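PDB 1ZWX: sphingomyelinase-c from Listeria ivanovii, which belongs to the endonuclease/exonuclease/phosphatase family and has the two-sheet sandwich fold of the DNase I-like proteins. Local coordinates for residues Val49-Glu54 with Tyr145-Thr150; Lys182-Asp187 with Asn254-Pro259; Ile189-Gly194 with Ile250-Gly255; Ser216-Asn221 with Pro259-Asn264. All coordinates share one frame; numbering follows the deposited sequence. Where two conformers were deposited one is given.

Interactions 1 and 3 are wholly buried, whereas 2 and 4 are only partly so and lie farther from the centre of the chain. Interaction 1 packs one sheet on the other, almost entirely through aliphatic branches; interaction 3, centred about 10 Å from it, joins neighbouring strands by main-chain hydrogen bonds. The two meet where strands 143-151 and 189-193 run side by side. Interaction 2 joins the loop leading into strand 189-193 to the one leaving strand 248-252, through a histidine side chain. Interaction 4 fixes a loop to strand 262-266, mixing proline packing with water bridges; Trp262 NE1 and Asn264 OD1 connect it back to Ile250 of interaction 3.

Interaction 1 of 4, residues Val49-Glu54 with Tyr145-Thr150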
loop_
_atom_site.group_PDB
_atom_site.type_symbol
_atom_site.label_atom_id
_atom_site.label_comp_id
_atom_site.label_asym_id
_atom_site.label_seq_id
_atom_site.Cartn_x
_atom_site.Cartn_y
_atom_site.Cartn_z
ATOM N N VAL A 49 0.533 1.100 12.805
ATOM C CA VAL A 49 0.043 1.829 11.632
ATOM C C VAL A 49 -0.272 0.771 10.557
ATOM O O VAL A 49 0.416 -0.273 10.451
ATOM C CB VAL A 49 1.110 2.870 11.097
ATOM C CG1 VAL A 49 0.705 3.427 9.730
ATOM C CG2 VAL A 49 1.303 4.042 12.083
ATOM N N VAL A 50 -1.335 1.010 9.793
ATOM C CA VAL A 50 -1.671 0.114 8.669
ATOM C C VAL A 50 -1.797 0.969 7.426
ATOM O O VAL A 50 -2.441 2.031 7.442
ATOM C CB VAL A 50 -3.015 -0.653 8.874
ATOM C CG1 VAL A 50 -3.441 -1.376 7.548
ATOM C CG2 VAL A 50 -2.892 -1.705 9.981
ATOM N N ILE A 51 -1.155 0.520 6.344
ATOM C CA ILE A 51 -1.223 1.235 5.050
ATOM C C ILE A 51 -2.103 0.404 4.137
ATOM O O ILE A 51 -1.885 -0.783 4.016
ATOM C CB ILE A 51 0.180 1.363 4.391
ATOM C CG1 ILE A 51 1.091 2.246 5.261
ATOM C CG2 ILE A 51 0.038 1.905 2.914
ATOM C CD1 ILE A 51 2.591 2.254 4.770
ATOM N N LEU A 52 -3.121 1.027 3.536
ATOM C CA LEU A 52 -3.983 0.300 2.595
ATOM C C LEU A 52 -3.763 0.801 1.170
ATOM O O LEU A 52 -3.533 1.983 0.978
ATOM C CB LEU A 52 -5.447 0.531 2.954
ATOM C CG LEU A 52 -5.833 0.112 4.368
ATOM C CD1 LEU A 52 -7.295 0.501 4.579
ATOM C CD2 LEU A 52 -5.641 -1.396 4.568
ATOM N N ASN A 53 -3.857 -0.102 0.199
ATOM C CA ASN A 53 -3.764 0.234 -1.245
ATOM C C ASN A 53 -4.964 -0.424 -1.938
ATOM O O ASN A 53 -5.485 -1.432 -1.464
ATOM C CB ASN A 53 -2.523 -0.402 -1.909
ATOM C CG ASN A 53 -1.189 0.234 -1.508
ATOM O OD1 ASN A 53 -0.139 -0.349 -1.791
ATOM N ND2 ASN A 53 -1.218 1.384 -0.829
ATOM N N GLU A 54 -5.352 0.123 -3.091
ATOM C CA GLU A 54 -6.489 -0.392 -3.894
ATOM C C GLU A 54 -7.820 -0.453 -3.128
ATOM O O GLU A 54 -8.694 -1.319 -3.386
ATOM C CB GLU A 54 -6.147 -1.720 -4.549
ATOM C CG GLU A 54 -5.121 -1.538 -5.658
ATOM C CD GLU A 54 -4.786 -2.832 -6.438
ATOM O OE1 GLU A 54 -5.556 -3.824 -6.389
ATOM O OE2 GLU A 54 -3.707 -2.857 -7.076
ATOM N N TYR A 145 6.564 9.834 14.487
ATOM C CA TYR A 145 6.822 8.839 13.439
ATOM C C TYR A 145 6.161 9.367 12.185
ATOM O O TYR A 145 5.059 9.915 12.249
ATOM C CB TYR A 145 6.301 7.440 13.787
ATOM C CG TYR A 145 6.952 6.809 14.990
ATOM C CD1 TYR A 145 7.957 5.874 14.859
ATOM C CD2 TYR A 145 6.540 7.158 16.286
ATOM C CE1 TYR A 145 8.569 5.287 16.002
ATOM C CE2 TYR A 145 7.132 6.591 17.411
ATOM C CZ TYR A 145 8.125 5.663 17.276
ATOM O OH TYR A 145 8.676 5.128 18.416
ATOM N N HIS A 146 6.887 9.291 11.062
ATOM C CA HIS A 146 6.419 9.838 9.779
ATOM C C HIS A 146 6.201 8.650 8.838
ATOM O O HIS A 146 7.056 7.755 8.735
ATOM C CB HIS A 146 7.421 10.856 9.192
ATOM C CG HIS A 146 7.758 11.982 10.131
ATOM N ND1 HIS A 146 7.186 13.227 10.020
ATOM C CD2 HIS A 146 8.590 12.040 11.204
ATOM C CE1 HIS A 146 7.661 14.016 10.978
ATOM N NE2 HIS A 146 8.528 13.325 11.694
ATOM N N ILE A 147 5.026 8.608 8.199
ATOM C CA ILE A 147 4.678 7.445 7.365
ATOM C C ILE A 147 4.125 7.976 6.059
ATOM O O ILE A 147 3.228 8.831 6.058
ATOM C CB ILE A 147 3.625 6.495 8.001
ATOM C CG1 ILE A 147 4.153 5.863 9.292
ATOM C CG2 ILE A 147 3.231 5.380 7.015
ATOM C CD1 ILE A 147 3.721 6.683 10.558
ATOM N N ILE A 148 4.719 7.498 4.962
ATOM C CA ILE A 148 4.215 7.772 3.619
ATOM C C ILE A 148 3.716 6.440 3.068
ATOM O O ILE A 148 4.469 5.444 3.029
ATOM C CB ILE A 148 5.301 8.430 2.737
ATOM C CG1 ILE A 148 5.519 9.862 3.246
ATOM C CG2 ILE A 148 4.904 8.364 1.218
ATOM C CD1 ILE A 148 6.668 10.609 2.597
ATOM N N GLY A 149 2.428 6.421 2.708
ATOM C CA GLY A 149 1.772 5.238 2.126
ATOM C C GLY A 149 1.488 5.580 0.660
ATOM O O GLY A 149 1.068 6.691 0.344
ATOM N N THR A 150 1.733 4.639 -0.234
ATOM C CA THR A 150 1.655 4.957 -1.691
ATOM C C THR A 150 1.328 3.723 -2.485
ATOM O O THR A 150 1.444 2.584 -1.995
ATOM C CB THR A 150 2.998 5.635 -2.239
ATOM O OG1 THR A 150 2.738 6.239 -3.519
ATOM C CG2 THR A 150 4.119 4.639 -2.372
#
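Ile147 sits at the centre of this contact and divides its two branches between two partners. Its CD1 meets Val49 CG2 tip to tip at 3.9 Å, while its CG2 lies 3.9 Å from Ile51 CD1, the two isoleucines crossing obliquely. The chi2 of Ile147, 94°, departs from a staggered value and swings CD1 toward the valine. Farther along, Ile51 CG2 rests on the backbone, 3.8 Å from Gly149 CA; the glycine leaves its surface to this methyl. The strand axes, 7.0 Å apart at closest approach and 20° from parallel, belong to different sheets, so this is the face-to-face packing inside the beta sandwich of the DNase I-like fold. At the end of the apolar row Asn53 turns its amide across the gap: ND2 gives a weak hydrogen bond to Thr150 O (3.1 Å, 126° at the hydrogen) and another weak one to Leu52 O. Its OD1 takes the backbone N-H of Asp195, which fixes the rotation of the amide. Farther out, backbone hydrogen bonds to Thr14 and His16 of strand 12-20 hold Ile51 in its sheet, and Thr150 OG1 is bonded to Gly132 O on strand 132-140.

Interaction 2 of 4, residues Lys182-Asp187 with Asn254-Pro259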
loop_
_atom_site.group_PDB
_atom_site.type_symbol
_atom_site.label_atom_id
_atom_site.label_comp_id
_atom_site.label_asym_id
_atom_site.label_seq_id
_atom_site.Cartn_x
_atom_site.Cartn_y
_atom_site.Cartn_z
ATOM N N LYS A 182 9.530 19.158 3.082
ATOM C CA LYS A 182 8.984 19.012 4.432
ATOM C C LYS A 182 9.978 19.398 5.535
ATOM O O LYS A 182 9.575 19.828 6.604
ATOM C CB LYS A 182 8.564 17.552 4.636
ATOM C CG LYS A 182 7.315 17.372 5.443
ATOM C CD LYS A 182 6.143 18.014 4.751
ATOM C CE LYS A 182 4.876 17.815 5.545
ATOM N NZ LYS A 182 4.939 18.462 6.870
ATOM N N ASN A 183 11.268 19.200 5.295
ATOM C CA ASN A 183 12.291 19.564 6.280
ATOM C C ASN A 183 12.067 18.853 7.603
ATOM O O ASN A 183 12.073 19.481 8.661
ATOM C CB ASN A 183 12.288 21.083 6.541
ATOM C CG ASN A 183 12.780 21.893 5.356
ATOM O OD1 ASN A 183 13.691 21.479 4.624
ATOM N ND2 ASN A 183 12.199 23.081 5.180
ATOM N N ILE A 184 11.856 17.547 7.544
ATOM C CA ILE A 184 11.661 16.759 8.737
ATOM C C ILE A 184 13.022 16.584 9.418
ATOM O O ILE A 184 13.999 16.214 8.746
ATOM C CB ILE A 184 11.038 15.396 8.391
ATOM C CG1 ILE A 184 9.678 15.594 7.706
ATOM C CG2 ILE A 184 10.981 14.496 9.614
ATOM C CD1 ILE A 184 9.157 14.349 6.970
ATOM N N PRO A 185 13.098 16.881 10.740
ATOM C CA PRO A 185 14.351 16.704 11.486
ATOM C C PRO A 185 14.954 15.336 11.292
ATOM O O PRO A 185 14.244 14.334 11.289
ATOM C CB PRO A 185 13.921 16.898 12.953
ATOM C CG PRO A 185 12.779 17.854 12.874
ATOM C CD PRO A 185 12.028 17.437 11.606
ATOM N N LYS A 186 16.280 15.291 11.143
ATOM C CA LYS A 186 16.974 14.052 10.830
ATOM C C LYS A 186 16.917 13.041 11.947
ATOM O O LYS A 186 17.113 11.854 11.707
ATOM C CB LYS A 186 18.437 14.345 10.432
ATOM C CG LYS A 186 18.537 15.401 9.332
ATOM C CD LYS A 186 17.803 14.942 8.074
ATOM C CE LYS A 186 18.309 15.636 6.820
ATOM N NZ LYS A 186 17.960 14.853 5.610
ATOM N N ASP A 187 16.683 13.502 13.181
ATOM C CA ASP A 187 16.583 12.570 14.291
ATOM C C ASP A 187 15.173 11.956 14.385
ATOM O O ASP A 187 14.902 11.201 15.292
ATOM C CB ASP A 187 17.009 13.188 15.640
ATOM C CG ASP A 187 16.257 14.460 15.972
ATOM O OD1 ASP A 187 15.171 14.718 15.408
ATOM O OD2 ASP A 187 16.733 15.219 16.848
ATOM N N ASN A 254 16.715 6.834 4.315
ATOM C CA ASN A 254 18.122 6.790 4.769
ATOM C C ASN A 254 18.665 8.078 5.360
ATOM O O ASN A 254 19.642 8.040 6.109
ATOM C CB ASN A 254 19.079 6.276 3.663
ATOM C CG ASN A 254 19.040 4.750 3.500
ATOM O OD1 ASN A 254 18.642 4.004 4.394
ATOM N ND2 ASN A 254 19.456 4.279 2.326
ATOM N N GLY A 255 18.084 9.212 5.027
ATOM C CA GLY A 255 18.615 10.465 5.551
ATOM C C GLY A 255 18.110 10.811 6.958
ATOM O O GLY A 255 18.496 11.823 7.533
ATOM N N HIS A 256 17.244 9.967 7.505
ATOM C CA HIS A 256 16.586 10.244 8.778
ATOM C C HIS A 256 16.810 9.098 9.737
ATOM O O HIS A 256 17.552 8.159 9.424
ATOM C CB HIS A 256 15.105 10.529 8.541
ATOM C CG HIS A 256 14.872 11.806 7.821
ATOM N ND1 HIS A 256 15.174 11.967 6.487
ATOM C CD2 HIS A 256 14.409 13.000 8.248
ATOM C CE1 HIS A 256 14.877 13.198 6.116
ATOM N NE2 HIS A 256 14.407 13.845 7.166
ATOM N N ALA A 257 16.185 9.150 10.914
ATOM C CA ALA A 257 16.517 8.195 11.966
ATOM C C ALA A 257 16.231 6.766 11.577
ATOM O O ALA A 257 15.246 6.487 10.882
ATOM C CB ALA A 257 15.773 8.535 13.266
ATOM N N ARG A 258 17.078 5.855 12.058
ATOM C CA ARG A 258 16.995 4.447 11.696
ATOM C C ARG A 258 17.043 3.549 12.909
ATOM O O ARG A 258 17.704 3.875 13.882
ATOM C CB ARG A 258 18.122 4.078 10.704
ATOM C CG ARG A 258 17.905 4.729 9.290
ATOM C CD ARG A 258 18.910 4.310 8.226
ATOM N NE ARG A 258 19.799 5.389 7.818
ATOM C CZ ARG A 258 20.793 5.245 6.947
ATOM N NH1 ARG A 258 21.020 4.066 6.392
ATOM N NH2 ARG A 258 21.552 6.280 6.622
ATOM N N PRO A 259 16.329 2.414 12.869
ATOM C CA PRO A 259 16.509 1.358 13.870
ATOM C C PRO A 259 17.812 0.580 13.668
ATOM O O PRO A 259 18.466 0.739 12.632
ATOM C CB PRO A 259 15.341 0.411 13.594
ATOM C CG PRO A 259 15.016 0.626 12.136
ATOM C CD PRO A 259 15.273 2.081 11.887
HETATM O O HOH W 1 12.893 16.279 5.183
#
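Two loops at one end of the sandwich meet here: residues 182-187 lead from helix 161-182 into strand 189-193, and the loop 254-259 follows strand 248-252. Asn183, with positive phi, is the first residue to depart from the helical path, and the chain then runs past the His256 ring. With CG anti to its carbonyl carbon (chi1 -68°), His256 sends the imidazole across the gap, where NE2 donates to Ile184 O at 2.9 Å. The bond is bent, 131° at the hydrogen; the oxygen lies close to the ring plane, yet the donor stands 40° out of the carbonyl plane. Pro185 O also lies at the ring edge, 3.3 Å from His256 CD2, and Ile184 crosses the ring at about a right angle, its CB 3.9 Å from NE2. Over one face runs the Lys186 chain, bent at chi2, with Lys186 CD making a CH-pi contact 3.9 Å from the centroid of the His256 ring. The same Lys186 CD is 3.2 Å from Gly255 O, so the aliphatic chain covers both ring and peptide. Beside the ring, Lys186 O receives a CA-H contact from His256 CA at 3.4 Å. A water accepts from Ile184 N. Across the imidazole, ND1 is hydrogen-bonded to Glu253 OE1. With NE2 acting as donor to a carbonyl and ND1 facing a carboxylate, both nitrogens may well carry protons; Glu253 would favour that charge, while the nearby Lys186 ammonium, 4.0 Å from His256 NE2 at its NZ, would oppose it.

Interaction 3 of 4, residues Ile189-Gly194 with Ile250-Gly255; sequences IIFIGG and IFVENG
Strands 189-193 and 248-252 pair antiparallel at the edge of one sheet of the DNase I-like sandwich, their short axes 153° apart in direction. Ile192 and Phe251, a hydrogen-bonded pair, are joined by two bonds: Phe251 N gives to Ile192 O at 2.8 Å and 173°, and Ile192 N returns a bond to Phe251 O. Both donors stand nearly 30° out of the carbonyl planes. The chains come closest next to it, where Gly193 faces Ile250 in a non-hydrogen-bonded pair with the CA atoms only 4.0 Å apart; with no side chain on Gly193, Ile250 CG2 can lie close against the backbone. The face bearing Phe191 and Val252 looks toward strand 12-20 of the other sheet. There the two lie side by side, Phe191 CE2 3.8 Å from Val252 CG2, while Ile189 CG1 covers one face of the phenyl ring and Trp262 meets that ring obliquely. On the other face Ile192 CD1 lies along Glu253 CG, and helix 161-182 covers Ile190 and Ile192 through Ile179. Toward Glu253 the strands part. One last direct bond, Glu253 N to Ile190 O at 2.9 Å, lies in the carbonyl plane; beyond it a water accepts from Ile190 N and can donate to Glu253 O. The Glu253 side chain bends back at chi2, OE2 taking Gln176 NE2. Gly255 N reaches Glu253 OE1 at 2.9 Å, from well above the carboxylate plane.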
loop_
_atom_site.group_PDB
_atom_site.type_symbol
_atom_site.label_atom_id
_atom_site.label_comp_id
_atom_site.label_asym_id
_atom_site.label_seq_id
_atom_site.Cartn_x
_atom_site.Cartn_y
_atom_site.Cartn_z
ATOM N N ILE A 189 12.189 9.469 12.378
ATOM C CA ILE A 189 12.137 8.386 11.400
ATOM C C ILE A 189 11.030 8.614 10.350
ATOM O O ILE A 189 9.950 9.115 10.666
ATOM C CB ILE A 189 11.984 7.022 12.085
ATOM C CG1 ILE A 189 12.178 5.860 11.085
ATOM C CG2 ILE A 189 10.619 6.948 12.869
ATOM C CD1 ILE A 189 12.515 4.482 11.688
ATOM N N ILE A 190 11.342 8.255 9.093
ATOM C CA ILE A 190 10.382 8.305 7.980
ATOM C C ILE A 190 10.306 6.903 7.368
ATOM O O ILE A 190 11.340 6.274 7.042
ATOM C CB ILE A 190 10.776 9.321 6.895
ATOM C CG1 ILE A 190 11.061 10.687 7.495
ATOM C CG2 ILE A 190 9.688 9.392 5.774
ATOM C CD1 ILE A 190 11.567 11.705 6.483
ATOM N N PHE A 191 9.069 6.417 7.241
ATOM C CA PHE A 191 8.787 5.156 6.571
ATOM C C PHE A 191 8.075 5.471 5.246
ATOM O O PHE A 191 7.326 6.455 5.132
ATOM C CB PHE A 191 7.866 4.276 7.397
ATOM C CG PHE A 191 8.405 3.877 8.745
ATOM C CD1 PHE A 191 8.084 4.619 9.879
ATOM C CD2 PHE A 191 9.166 2.717 8.884
ATOM C CE1 PHE A 191 8.552 4.225 11.146
ATOM C CE2 PHE A 191 9.639 2.313 10.143
ATOM C CZ PHE A 191 9.296 3.071 11.281
ATOM N N ILE A 192 8.349 4.644 4.248
ATOM C CA ILE A 192 7.717 4.783 2.927
ATOM C C ILE A 192 7.290 3.371 2.581
ATOM O O ILE A 192 8.102 2.470 2.483
ATOM C CB ILE A 192 8.675 5.348 1.819
ATOM C CG1 ILE A 192 9.256 6.720 2.184
ATOM C CG2 ILE A 192 7.903 5.479 0.449
ATOM C CD1 ILE A 192 10.480 7.113 1.255
ATOM N N GLY A 193 5.984 3.161 2.438
ATOM C CA GLY A 193 5.490 1.807 2.192
ATOM C C GLY A 193 4.303 1.740 1.239
ATOM O O GLY A 193 3.638 2.734 0.971
ATOM N N GLY A 194 4.051 0.537 0.746
ATOM C CA GLY A 194 2.925 0.274 -0.152
ATOM C C GLY A 194 3.366 -0.564 -1.331
ATOM O O GLY A 194 4.416 -1.203 -1.299
ATOM N N ILE A 250 7.879 -2.049 2.775
ATOM C CA ILE A 250 7.894 -0.935 3.715
ATOM C C ILE A 250 9.355 -0.618 4.038
ATOM O O ILE A 250 10.027 -1.421 4.644
ATOM C CB ILE A 250 7.095 -1.200 5.027
ATOM C CG1 ILE A 250 5.668 -1.756 4.730
ATOM C CG2 ILE A 250 6.986 0.115 5.798
ATOM C CD1 ILE A 250 5.045 -2.528 5.901
ATOM N N PHE A 251 9.784 0.579 3.663
ATOM C CA PHE A 251 11.187 0.994 3.788
ATOM C C PHE A 251 11.355 2.042 4.863
ATOM O O PHE A 251 10.432 2.755 5.193
ATOM C CB PHE A 251 11.653 1.687 2.496
ATOM C CG PHE A 251 11.723 0.780 1.282
ATOM C CD1 PHE A 251 10.921 1.052 0.164
ATOM C CD2 PHE A 251 12.607 -0.310 1.236
ATOM C CE1 PHE A 251 10.994 0.228 -1.017
ATOM C CE2 PHE A 251 12.682 -1.154 0.094
ATOM C CZ PHE A 251 11.867 -0.869 -1.049
ATOM N N VAL A 252 12.594 2.183 5.329
ATOM C CA VAL A 252 13.002 3.300 6.161
ATOM C C VAL A 252 13.834 4.242 5.309
ATOM O O VAL A 252 14.732 3.790 4.580
ATOM C CB VAL A 252 13.835 2.790 7.370
ATOM C CG1 VAL A 252 14.418 3.986 8.115
ATOM C CG2 VAL A 252 12.970 1.931 8.295
ATOM N N GLU A 253 13.541 5.525 5.367
ATOM C CA GLU A 253 14.293 6.499 4.599
ATOM C C GLU A 253 15.701 6.733 5.192
ATOM O O GLU A 253 15.846 6.855 6.416
ATOM C CB GLU A 253 13.526 7.799 4.482
ATOM C CG GLU A 253 13.824 8.626 3.180
ATOM C CD GLU A 253 14.842 9.752 3.390
ATOM O OE1 GLU A 253 15.283 9.979 4.541
ATOM O OE2 GLU A 253 15.176 10.445 2.409
ATOM N N ASN A 254 16.715 6.834 4.315
ATOM C CA ASN A 254 18.122 6.790 4.769
ATOM C C ASN A 254 18.665 8.078 5.360
ATOM O O ASN A 254 19.642 8.040 6.109
ATOM C CB ASN A 254 19.079 6.276 3.663
ATOM C CG ASN A 254 19.040 4.750 3.500
ATOM O OD1 ASN A 254 18.642 4.004 4.394
ATOM N ND2 ASN A 254 19.456 4.279 2.326
ATOM N N GLY A 255 18.084 9.212 5.027
ATOM C CA GLY A 255 18.615 10.465 5.551
ATOM C C GLY A 255 18.110 10.811 6.958
ATOM O O GLY A 255 18.496 11.823 7.533
HETATM O O HOH W 2 14.214 7.483 8.606
#

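Interaction 4 of 4, residues Ser216-Asn221 with Pro259-Asn264; sequences SPANFN and PHSWHN
Pro217 lays its ring obliquely across the amide of Asn264, its CG 3.6 Å from Asn264 CG and almost equally near OD1 and ND2. The same proline CG lies 4.1 Å from Trp262 CD1, so it touches two side chains of strand 262-266, an outermost strand of one sheet in the DNase I-like sandwich. The loop 216-221, between helices 203-212 and 233-238, is fastened there by one short backbone bond: Ala218 N to Trp262 O, 2.6 Å, directed nearly along the C=O axis. Asn264 is held from several sides. Its ND2 returns to His263 O from above the carbonyl plane, and OD1 accepts the backbone N-H of Ile250, which, with the ND2 bond, fixes the rotation of the amide. Trp262 NE1 likewise bonds Ile250 O, so both residues bridge to strand 248-252 of the other sheet. Phe220, with CG anti to its N (chi1 -161°), brings CE1 to 4.0 Å from Asn264 CB, ring and amide planes 58° apart. The outer part of the contact is wetter. One water links Ala218 O to Asn264 N, and another joins Asn221 N to Asn264 O. The His263 ring follows Ala218: ND1 gives a weak, bent bond to Ala218 O, and CE1 touches the alanine CB. What steadies that imidazole on its far side is Ser261 OG, 2.6 Å from His263 NE2.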
loop_
_atom_site.group_PDB
_atom_site.type_symbol
_atom_site.label_atom_id
_atom_site.label_comp_id
_atom_site.label_asym_id
_atom_site.label_seq_id
_atom_site.Cartn_x
_atom_site.Cartn_y
_atom_site.Cartn_z
ATOM N N SER A 216 17.353 -1.899 1.278
ATOM C CA SER A 216 16.579 -3.119 1.462
ATOM C C SER A 216 16.494 -3.425 2.961
ATOM O O SER A 216 17.497 -3.240 3.676
ATOM C CB SER A 216 17.249 -4.284 0.765
ATOM O OG SER A 216 17.208 -4.105 -0.637
ATOM N N PRO A 217 15.299 -3.811 3.452
ATOM C CA PRO A 217 15.213 -4.336 4.829
ATOM C C PRO A 217 16.259 -5.422 5.121
ATOM O O PRO A 217 16.711 -6.121 4.199
ATOM C CB PRO A 217 13.787 -4.896 4.905
ATOM C CG PRO A 217 13.003 -3.983 3.964
ATOM C CD PRO A 217 13.968 -3.713 2.810
ATOM N N ALA A 218 16.647 -5.531 6.399
ATOM C CA ALA A 218 17.668 -6.480 6.848
ATOM C C ALA A 218 17.311 -7.935 6.549
ATOM O O ALA A 218 16.133 -8.335 6.642
ATOM C CB ALA A 218 17.935 -6.302 8.349
ATOM N N ASN A 219 18.339 -8.726 6.220
ATOM C CA ASN A 219 18.186 -10.140 5.885
ATOM C C ASN A 219 16.971 -10.366 4.988
ATOM O O ASN A 219 16.087 -11.170 5.304
ATOM C CB ASN A 219 18.091 -10.999 7.153
ATOM N N PHE A 220 16.938 -9.637 3.875
ATOM C CA PHE A 220 15.775 -9.616 2.992
ATOM C C PHE A 220 15.621 -10.916 2.227
ATOM O O PHE A 220 16.580 -11.398 1.635
ATOM C CB PHE A 220 15.868 -8.453 2.005
ATOM C CG PHE A 220 14.551 -8.101 1.381
ATOM C CD1 PHE A 220 13.610 -7.360 2.098
ATOM C CD2 PHE A 220 14.224 -8.553 0.103
ATOM C CE1 PHE A 220 12.371 -7.035 1.529
ATOM C CE2 PHE A 220 12.982 -8.255 -0.470
ATOM C CZ PHE A 220 12.061 -7.486 0.246
ATOM N N ASN A 221 14.418 -11.483 2.241
ATOM C CA ASN A 221 14.131 -12.652 1.415
ATOM C C ASN A 221 13.230 -12.341 0.201
ATOM O O ASN A 221 11.997 -12.238 0.314
ATOM C CB ASN A 221 13.556 -13.786 2.256
ATOM C CG ASN A 221 13.336 -15.052 1.457
ATOM O OD1 ASN A 221 12.629 -15.952 1.899
ATOM N ND2 ASN A 221 13.941 -15.134 0.284
ATOM N N PRO A 259 16.329 2.414 12.869
ATOM C CA PRO A 259 16.509 1.358 13.870
ATOM C C PRO A 259 17.812 0.580 13.668
ATOM O O PRO A 259 18.466 0.739 12.632
ATOM C CB PRO A 259 15.341 0.411 13.594
ATOM C CG PRO A 259 15.016 0.626 12.136
ATOM C CD PRO A 259 15.273 2.081 11.887
ATOM N N HIS A 260 18.171 -0.251 14.643
ATOM C CA HIS A 260 19.328 -1.138 14.537
ATOM C C HIS A 260 19.062 -2.163 13.456
ATOM O O HIS A 260 19.961 -2.557 12.720
ATOM C CB HIS A 260 19.572 -1.868 15.869
ATOM C CG HIS A 260 20.068 -0.983 16.972
ATOM N ND1 HIS A 260 21.283 -1.184 17.595
ATOM C CD2 HIS A 260 19.519 0.106 17.560
ATOM C CE1 HIS A 260 21.459 -0.254 18.519
ATOM N NE2 HIS A 260 20.404 0.541 18.516
ATOM N N SER A 261 17.803 -2.564 13.340
ATOM C CA SER A 261 17.405 -3.644 12.479
ATOM C C SER A 261 15.985 -3.322 11.951
ATOM O O SER A 261 15.094 -3.087 12.750
ATOM C CB SER A 261 17.380 -4.900 13.339
ATOM O OG SER A 261 17.356 -6.065 12.563
ATOM N N TRP A 262 15.793 -3.291 10.632
ATOM C CA TRP A 262 14.435 -3.178 10.024
ATOM C C TRP A 262 14.202 -4.310 9.026
ATOM O O TRP A 262 15.082 -4.617 8.195
ATOM C CB TRP A 262 14.267 -1.834 9.344
ATOM C CG TRP A 262 12.942 -1.653 8.669
ATOM C CD1 TRP A 262 12.700 -1.639 7.317
ATOM C CD2 TRP A 262 11.680 -1.417 9.306
ATOM N NE1 TRP A 262 11.378 -1.401 7.079
ATOM C CE2 TRP A 262 10.717 -1.266 8.273
ATOM C CE3 TRP A 262 11.266 -1.312 10.648
ATOM C CZ2 TRP A 262 9.364 -1.044 8.541
ATOM C CZ3 TRP A 262 9.932 -1.075 10.918
ATOM C CH2 TRP A 262 8.988 -0.946 9.866
ATOM N N HIS A 263 13.044 -4.953 9.159
ATOM C CA HIS A 263 12.706 -6.183 8.449
ATOM C C HIS A 263 11.366 -6.003 7.743
ATOM O O HIS A 263 10.589 -5.139 8.140
ATOM C CB HIS A 263 12.596 -7.342 9.438
ATOM C CG HIS A 263 13.867 -7.591 10.196
ATOM N ND1 HIS A 263 14.877 -8.395 9.706
ATOM C CD2 HIS A 263 14.318 -7.090 11.368
ATOM C CE1 HIS A 263 15.885 -8.400 10.561
ATOM N NE2 HIS A 263 15.571 -7.617 11.577
ATOM N N ASN A 264 11.142 -6.818 6.705
ATOM C CA ASN A 264 9.837 -7.028 6.075
ATOM C C ASN A 264 9.580 -8.520 6.076
ATOM O O ASN A 264 10.493 -9.289 5.846
ATOM C CB ASN A 264 9.822 -6.558 4.610
ATOM C CG ASN A 264 9.635 -5.080 4.462
ATOM O OD1 ASN A 264 9.409 -4.580 3.349
ATOM N ND2 ASN A 264 9.742 -4.343 5.571
HETATM O O HOH W 3 13.481 -8.231 5.734
HETATM O O HOH W 4 14.225 -10.806 7.865
HETATM O O HOH W 5 12.576 -10.674 4.030
#